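Caprin-2 (Danio rerio, PDB 4OUS) probably acts in canonical Wnt signalling through its C1q domain, which assembles as a trimer around bound calcium. Local coordinates at residues 68-73 against 115-120; 80-85 against 92-97. The protein carries 1 engineered substitution. One frame throughout, in Å; residues are numbered along the deposited sequence. Where two conformers were deposited one is given.

Contact 1 of 2, residues 68-73 against 115-120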
loop_
_atom_site.group_PDB
_atom_site.type_symbol
_atom_site.label_atom_id
_atom_site.label_comp_id
_atom_site.label_asym_id
_atom_site.label_seq_id
_atom_site.Cartn_x
_atom_site.Cartn_y
_atom_site.Cartn_z
ATOM N N LEU A 68 0.241 -15.809 -8.523
ATOM C CA LEU A 68 -0.903 -14.919 -8.425
ATOM C C LEU A 68 -0.676 -13.668 -9.265
ATOM O O LEU A 68 0.317 -12.962 -9.076
ATOM C CB LEU A 68 -1.160 -14.541 -6.968
ATOM C CG LEU A 68 -2.377 -13.651 -6.729
ATOM C CD1 LEU A 68 -3.656 -14.404 -7.043
ATOM C CD2 LEU A 68 -2.415 -13.109 -5.307
ATOM N N TYR A 69 -1.590 -13.409 -10.195
ATOM C CA TYR A 69 -1.602 -12.195 -11.007
ATOM C C TYR A 69 -2.935 -11.493 -10.803
ATOM O O TYR A 69 -3.986 -12.094 -11.058
ATOM C CB TYR A 69 -1.453 -12.514 -12.491
ATOM C CG TYR A 69 -0.107 -12.977 -12.985
ATOM C CD1 TYR A 69 0.732 -12.097 -13.664
ATOM C CD2 TYR A 69 0.312 -14.298 -12.832
ATOM C CE1 TYR A 69 1.950 -12.507 -14.159
ATOM C CE2 TYR A 69 1.533 -14.718 -13.332
ATOM C CZ TYR A 69 2.346 -13.818 -13.992
ATOM O OH TYR A 69 3.569 -14.220 -14.487
ATOM N N ILE A 70 -2.887 -10.236 -10.375
ATOM C CA ILE A 70 -4.069 -9.412 -10.164
ATOM C C ILE A 70 -3.998 -8.188 -11.063
ATOM O O ILE A 70 -2.937 -7.563 -11.165
ATOM C CB ILE A 70 -4.168 -8.928 -8.696
ATOM C CG1 ILE A 70 -4.149 -10.093 -7.706
ATOM C CG2 ILE A 70 -5.391 -8.052 -8.488
ATOM C CD1 ILE A 70 -5.364 -10.979 -7.779
ATOM N N ASN A 71 -5.116 -7.828 -11.693
ATOM C CA ASN A 71 -5.215 -6.558 -12.410
ATOM C C ASN A 71 -6.253 -5.657 -11.758
ATOM O O ASN A 71 -7.374 -6.101 -11.483
ATOM C CB ASN A 71 -5.625 -6.743 -13.877
ATOM C CG ASN A 71 -4.831 -7.810 -14.593
ATOM O OD1 ASN A 71 -5.381 -8.851 -14.973
ATOM N ND2 ASN A 71 -3.545 -7.553 -14.811
ATOM N N LEU A 72 -5.907 -4.386 -11.563
ATOM C CA LEU A 72 -6.900 -3.362 -11.265
ATOM C C LEU A 72 -7.454 -2.866 -12.596
ATOM O O LEU A 72 -6.708 -2.341 -13.426
ATOM C CB LEU A 72 -6.294 -2.208 -10.473
ATOM C CG LEU A 72 -7.251 -1.058 -10.145
ATOM C CD1 LEU A 72 -8.247 -1.434 -9.065
ATOM C CD2 LEU A 72 -6.484 0.217 -9.768
ATOM N N MET A 73 -8.746 -3.082 -12.797
ATOM C CA MET A 73 -9.442 -2.775 -14.036
ATOM C C MET A 73 -10.250 -1.504 -13.908
ATOM O O MET A 73 -10.867 -1.261 -12.868
ATOM C CB MET A 73 -10.393 -3.913 -14.408
ATOM C CG MET A 73 -9.772 -5.300 -14.398
ATOM S SD MET A 73 -8.522 -5.540 -15.687
ATOM C CE MET A 73 -9.525 -5.384 -17.159
ATOM N N GLY A 115 -3.998 -17.733 -10.694
ATOM C CA GLY A 115 -3.749 -18.018 -9.297
ATOM C C GLY A 115 -5.029 -18.186 -8.514
ATOM O O GLY A 115 -6.120 -18.313 -9.081
ATOM N N ALA A 116 -4.890 -18.205 -7.195
ATOM C CA ALA A 116 -6.012 -18.420 -6.297
ATOM C C ALA A 116 -5.791 -17.598 -5.037
ATOM O O ALA A 116 -4.649 -17.387 -4.617
ATOM C CB ALA A 116 -6.169 -19.898 -5.961
ATOM N N ILE A 117 -6.890 -17.138 -4.446
ATOM C CA ILE A 117 -6.870 -16.169 -3.357
ATOM C C ILE A 117 -7.269 -16.776 -2.019
ATOM O O ILE A 117 -8.249 -17.518 -1.937
ATOM C CB ILE A 117 -7.824 -14.995 -3.676
ATOM C CG1 ILE A 117 -7.386 -14.314 -4.976
ATOM C CG2 ILE A 117 -7.913 -14.011 -2.509
ATOM C CD1 ILE A 117 -8.318 -13.222 -5.456
ATOM N N TYR A 118 -6.520 -16.430 -0.975
ATOM C CA TYR A 118 -6.829 -16.825 0.384
ATOM C C TYR A 118 -7.842 -15.901 1.038
ATOM O O TYR A 118 -7.636 -14.681 1.109
ATOM C CB TYR A 118 -5.551 -16.840 1.225
ATOM C CG TYR A 118 -5.767 -17.387 2.611
ATOM C CD1 TYR A 118 -5.779 -18.756 2.837
ATOM C CD2 TYR A 118 -5.982 -16.541 3.693
ATOM C CE1 TYR A 118 -5.989 -19.269 4.103
ATOM C CE2 TYR A 118 -6.193 -17.045 4.961
ATOM C CZ TYR A 118 -6.194 -18.406 5.161
ATOM O OH TYR A 118 -6.400 -18.913 6.425
ATOM N N GLY A 119 -8.924 -16.483 1.535
ATOM C CA GLY A 119 -9.901 -15.748 2.312
ATOM C C GLY A 119 -10.112 -16.374 3.671
ATOM O O GLY A 119 -10.248 -17.595 3.790
ATOM N N SER A 120 -10.133 -15.543 4.705
ATOM C CA SER A 120 -10.493 -15.995 6.043
ATOM C C SER A 120 -11.044 -14.833 6.850
ATOM O O SER A 120 -11.022 -13.686 6.408
ATOM C CB SER A 120 -9.294 -16.606 6.766
ATOM O OG SER A 120 -8.486 -15.587 7.331
#
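Leu68 lays one methyl, CD1, over the backbone where the chain turns from Gly115 into Ala116, then on against the branched side chain of Ile117. Leu68 CD1 is 4.0 Å from Ala116 O. The same methyl lies 4.3 Å from Ile117 CG1. CG of Leu68 stands anti to the backbone N (chi1 -178°), and chi2 (67°) then turns CD1 to the loop. Two residues on, Ile70 adds a second methyl contact, its CD1 lying 4.4 Å from Ile117 CD1. Gly115 suits its place for two reasons: the CA atoms of Leu68 and Gly115 are just 4.3 Å apart, too close to admit a CB between them, and its backbone angles would jam a side chain against the preceding carbonyl. The CB of Ala116 points away from the strand and packs on Ala17 and Leu62. Leu68 and Ile117 both also rest on Ile59 of strand 51-60, while Ile70 meets Phe57 of the same strand, so the branched aliphatic groups fill the interior between the sheets. No hydrogen bond joins the two segments; they are held by van der Waals contact and burial of apolar surface, which depends on shape more than on direction.

Contact 2 of 2, residues 80-85 against 92-97; sequences VSAYAN and ETASNH
Residues 80-84 and 93-97 run antiparallel, with axes 5.3 Å apart and 160° between their directions, yet no backbone hydrogen bond joins them: side chains fill the gap. Small residues permit this closeness. Ala94 CB sits 3.8 Å from Ala82 CB and 4.0 Å from Ala84 CB, and Ala82 CB comes within 3.4 Å of Ser95 O. The direct hydrogen bond comes from Asn96, whose ND2 donates to Ser81 O over 2.8 Å at an N-H...O angle of 162°, the acceptor lying in the plane of the amide. Its OD1 receives His97 N and also pairs with Thr126 of the second subunit, so both ends fix the amide's rotation. A leucine in place of Asn96 would probably leave Ser81 O without this donor and Thr126 of the second subunit without its mate. Val80 crosses Asn96 obliquely, bringing CG2 to 3.6 Å from His97 O. In Glu92, chi2 (-69°) bends the chain at CD, and OE1 accepts Thr93 N at 2.7 Å; OE2 binds calcium together with Glu92 OE2 of the two other subunits. A water bridges Asn85 N and Glu92 OE2. Within the chain, outer strands of the two sheets of a C1q jelly-roll meet here, beside a calcium site shared by the trimer.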
loop_
_atom_site.group_PDB
_atom_site.type_symbol
_atom_site.label_atom_id
_atom_site.label_comp_id
_atom_site.label_asym_id
_atom_site.label_seq_id
_atom_site.Cartn_x
_atom_site.Cartn_y
_atom_site.Cartn_z
ATOM N N VAL A 80 -3.370 -1.003 -13.406
ATOM C CA VAL A 80 -2.119 -1.449 -12.793
ATOM C C VAL A 80 -2.265 -2.927 -12.477
ATOM O O VAL A 80 -3.382 -3.450 -12.444
ATOM C CB VAL A 80 -1.746 -0.666 -11.493
ATOM C CG1 VAL A 80 -1.577 0.822 -11.759
ATOM C CG2 VAL A 80 -2.753 -0.907 -10.373
ATOM N N SER A 81 -1.142 -3.599 -12.240
ATOM C CA SER A 81 -1.162 -5.025 -11.956
ATOM C C SER A 81 -0.253 -5.380 -10.791
ATOM O O SER A 81 0.596 -4.586 -10.376
ATOM C CB SER A 81 -0.741 -5.823 -13.191
ATOM O OG SER A 81 -1.567 -5.519 -14.305
ATOM N N ALA A 82 -0.442 -6.585 -10.267
ATOM C CA ALA A 82 0.394 -7.082 -9.187
ATOM C C ALA A 82 0.662 -8.562 -9.383
ATOM O O ALA A 82 -0.162 -9.288 -9.932
ATOM C CB ALA A 82 -0.260 -6.834 -7.835
ATOM N N TYR A 83 1.824 -8.988 -8.905
ATOM C CA TYR A 83 2.292 -10.364 -9.015
ATOM C C TYR A 83 2.755 -10.844 -7.661
ATOM O O TYR A 83 3.387 -10.078 -6.924
ATOM C CB TYR A 83 3.453 -10.448 -10.007
ATOM C CG TYR A 83 4.155 -11.790 -10.085
ATOM C CD1 TYR A 83 3.743 -12.751 -10.993
ATOM C CD2 TYR A 83 5.237 -12.089 -9.261
ATOM C CE1 TYR A 83 4.385 -13.973 -11.091
ATOM C CE2 TYR A 83 5.887 -13.318 -9.346
ATOM C CZ TYR A 83 5.456 -14.256 -10.267
ATOM O OH TYR A 83 6.080 -15.482 -10.387
ATOM N N ALA A 84 2.495 -12.106 -7.341
ATOM C CA ALA A 84 3.122 -12.691 -6.166
ATOM C C ALA A 84 3.298 -14.180 -6.359
ATOM O O ALA A 84 2.403 -14.860 -6.859
ATOM C CB ALA A 84 2.310 -12.407 -4.910
ATOM N N ASN A 85 4.446 -14.685 -5.939
ATOM C CA ASN A 85 4.687 -16.105 -6.013
ATOM C C ASN A 85 5.801 -16.487 -5.071
ATOM O O ASN A 85 6.726 -15.710 -4.852
ATOM C CB ASN A 85 5.035 -16.506 -7.439
ATOM C CG ASN A 85 4.946 -17.988 -7.656
ATOM O OD1 ASN A 85 4.024 -18.638 -7.166
ATOM N ND2 ASN A 85 5.904 -18.540 -8.392
ATOM N N GLU A 92 1.873 -15.504 -0.259
ATOM C CA GLU A 92 2.553 -14.323 -0.754
ATOM C C GLU A 92 1.481 -13.314 -1.109
ATOM O O GLU A 92 0.337 -13.700 -1.346
ATOM C CB GLU A 92 3.413 -14.619 -1.983
ATOM C CG GLU A 92 4.918 -14.472 -1.844
ATOM C CD GLU A 92 5.363 -13.012 -1.681
ATOM O OE1 GLU A 92 4.582 -12.156 -1.207
ATOM O OE2 GLU A 92 6.462 -12.684 -2.173
ATOM N N THR A 93 1.846 -12.040 -1.185
ATOM C CA THR A 93 0.869 -10.970 -1.322
ATOM C C THR A 93 1.097 -10.168 -2.592
ATOM O O THR A 93 2.205 -9.677 -2.835
ATOM C CB THR A 93 0.914 -10.037 -0.102
ATOM O OG1 THR A 93 0.806 -10.827 1.088
ATOM C CG2 THR A 93 -0.212 -9.016 -0.140
ATOM N N ALA A 94 0.042 -10.040 -3.392
ATOM C CA ALA A 94 0.030 -9.202 -4.585
ATOM C C ALA A 94 -0.687 -7.906 -4.249
ATOM O O ALA A 94 -1.874 -7.927 -3.882
ATOM C CB ALA A 94 -0.659 -9.922 -5.738
ATOM N N SER A 95 0.008 -6.776 -4.368
ATOM C CA SER A 95 -0.564 -5.492 -3.986
ATOM C C SER A 95 -0.188 -4.399 -4.967
ATOM O O SER A 95 0.867 -4.459 -5.611
ATOM C CB SER A 95 -0.120 -5.102 -2.570
ATOM O OG SER A 95 1.280 -4.892 -2.499
ATOM N N ASN A 96 -1.061 -3.409 -5.082
ATOM C CA ASN A 96 -0.743 -2.198 -5.820
ATOM C C ASN A 96 -1.748 -1.114 -5.429
ATOM O O ASN A 96 -2.559 -1.293 -4.507
ATOM C CB ASN A 96 -0.722 -2.436 -7.336
ATOM C CG ASN A 96 0.332 -1.588 -8.040
ATOM O OD1 ASN A 96 0.607 -0.459 -7.629
ATOM N ND2 ASN A 96 0.916 -2.118 -9.107
ATOM N N HIS A 97 -1.678 0.007 -6.125
ATOM C CA HIS A 97 -2.503 1.160 -5.840
ATOM C C HIS A 97 -2.623 1.960 -7.134
ATOM O O HIS A 97 -1.842 1.750 -8.069
ATOM C CB HIS A 97 -1.851 2.019 -4.766
ATOM C CG HIS A 97 -0.702 2.795 -5.315
ATOM N ND1 HIS A 97 0.554 2.257 -5.496
ATOM C CD2 HIS A 97 -0.663 4.035 -5.853
ATOM C CE1 HIS A 97 1.328 3.154 -6.081
ATOM N NE2 HIS A 97 0.613 4.238 -6.314
HETATM O O HOH W 1 6.454 -12.527 -5.162
#

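How the contacts relate
Coming from the N terminus, the chain passes through strand 51-60 before reaching residues 68-73, the first half of contact 1. It then turns back into strand 77-84, which brings residues 80-85 beside it, and a short loop leads to 92-97, closing contact 2 with six residues between. The rest of strand 93-102 and then strand 107-114 follow before 115-120 closes the wider loop of contact 1, so contact 2 lies wholly within it. The two meet through the pairing of strands 68-74 and 77-84, where Ile70 O lies 2.8 Å from Ala82 N, a probable hydrogen bond. Contact 1 ties that sheet to the loop before strand 125-134; contact 2 ties it to strand 93-102 of the other sheet.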